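Local coordinates for protein (l-alanine dehydrogenase) (Phormidium lapideum, PDB 1PJC), which catalyses the reversible, NAD-dependent oxidative deamination of L-alanine to pyruvate and ammonia, at residues E332-D335 with A336-K339. Sequence-based numbering, arbitrary orientation.
Sequences ETDD and ALAK
Asp334 lays its CB against CB of Leu337 at 3.5 Å, the two side chains crossing at about a right angle, while its carboxylate folds over the first turn of helix 335-340. Asp334 is the N-cap. With CG anti to the backbone N (chi1 -153°), OD1 reaches forward to two amides of the first helical turn. Ala336 N donates to it weakly at 3.0 Å, well off straight, and Leu337 N lies farther off at 3.3 Å but points at it more directly (160°), also a weak bond. CB of Ala336 sits beside the same oxygen.

The backbone of Asp334 starts the helical pattern as well: its O takes Ala338 N at 2.8 Å. One residue on, Asp335 O accepts a weak bond from Lys339 N, and CG of Lys339 packs 3.2 Å from that oxygen.

The other carboxylate oxygen, OD2, forms a salt bridge with Lys322 of helix 305-326, whose Tyr319 touches Asp334, Ala336 and Leu337. Cutting the Asp334 side chain back to an alanine would probably leave Ala336 N and Leu337 N without their cap and Lys322 without this counter-charge. One carboxylate thus closes the start of a short helix and ties it to the long one, its negative charge probably favoured by the helix dipole and the lysine.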
loop_
_atom_site.group_PDB
_atom_site.type_symbol
_atom_site.label_atom_id
_atom_site.label_comp_id
_atom_site.label_asym_id
_atom_site.label_seq_id
_atom_site.Cartn_x
_atom_site.Cartn_y
_atom_site.Cartn_z
ATOM N N GLU A 332 -21.787 -39.130 14.214
ATOM C CA GLU A 332 -21.937 -40.124 13.157
ATOM C C GLU A 332 -22.182 -39.481 11.815
ATOM O O GLU A 332 -22.131 -40.137 10.783
ATOM C CB GLU A 332 -23.051 -41.095 13.498
ATOM C CG GLU A 332 -22.843 -41.782 14.861
ATOM C CD GLU A 332 -23.974 -41.486 15.845
ATOM O OE1 GLU A 332 -25.092 -41.128 15.370
ATOM O OE2 GLU A 332 -23.741 -41.604 17.090
ATOM N N THR A 333 -22.407 -38.179 11.840
ATOM C CA THR A 333 -22.602 -37.397 10.628
ATOM C C THR A 333 -21.368 -36.522 10.421
ATOM O O THR A 333 -20.949 -36.270 9.271
ATOM C CB THR A 333 -23.864 -36.476 10.733
ATOM O OG1 THR A 333 -23.653 -35.453 11.714
ATOM C CG2 THR A 333 -25.068 -37.271 11.135
ATOM N N ASP A 334 -20.782 -36.077 11.543
ATOM C CA ASP A 334 -19.603 -35.207 11.523
ATOM C C ASP A 334 -18.340 -35.913 11.912
ATOM O O ASP A 334 -18.171 -36.316 13.062
ATOM C CB ASP A 334 -19.799 -33.991 12.423
ATOM C CG ASP A 334 -18.972 -32.783 11.958
ATOM O OD1 ASP A 334 -17.778 -32.959 11.626
ATOM O OD2 ASP A 334 -19.529 -31.671 11.887
ATOM N N ASP A 335 -17.436 -36.055 10.946
ATOM C CA ASP A 335 -16.172 -36.718 11.162
ATOM C C ASP A 335 -15.278 -35.930 12.077
ATOM O O ASP A 335 -14.547 -36.507 12.865
ATOM C CB ASP A 335 -15.457 -36.917 9.838
ATOM C CG ASP A 335 -15.936 -38.125 9.109
ATOM O OD1 ASP A 335 -15.158 -38.671 8.297
ATOM O OD2 ASP A 335 -17.087 -38.565 9.378
ATOM N N ALA A 336 -15.336 -34.597 11.959
ATOM C CA ALA A 336 -14.500 -33.696 12.779
ATOM C C ALA A 336 -14.942 -33.783 14.222
ATOM O O ALA A 336 -14.120 -33.860 15.137
ATOM C CB ALA A 336 -14.584 -32.231 12.278
ATOM N N LEU A 337 -16.253 -33.835 14.411
ATOM C CA LEU A 337 -16.867 -33.979 15.721
ATOM C C LEU A 337 -16.536 -35.343 16.302
ATOM O O LEU A 337 -16.237 -35.482 17.480
ATOM C CB LEU A 337 -18.385 -33.851 15.586
ATOM C CG LEU A 337 -18.979 -32.573 16.159
ATOM C CD1 LEU A 337 -20.441 -32.709 16.569
ATOM C CD2 LEU A 337 -18.141 -32.075 17.295
ATOM N N ALA A 338 -16.641 -36.357 15.463
ATOM C CA ALA A 338 -16.324 -37.710 15.852
ATOM C C ALA A 338 -14.875 -37.755 16.386
ATOM O O ALA A 338 -14.566 -38.517 17.306
ATOM C CB ALA A 338 -16.486 -38.635 14.654
ATOM N N LYS A 339 -14.008 -36.903 15.828
ATOM C CA LYS A 339 -12.593 -36.836 16.242
ATOM C C LYS A 339 -12.388 -36.070 17.551
ATOM O O LYS A 339 -11.383 -36.261 18.249
ATOM C CB LYS A 339 -11.725 -36.263 15.124
ATOM C CG LYS A 339 -11.626 -37.172 13.885
ATOM C CD LYS A 339 -10.243 -37.811 13.728
ATOM C CE LYS A 339 -10.021 -38.244 12.246
ATOM N NZ LYS A 339 -8.583 -38.123 11.762
#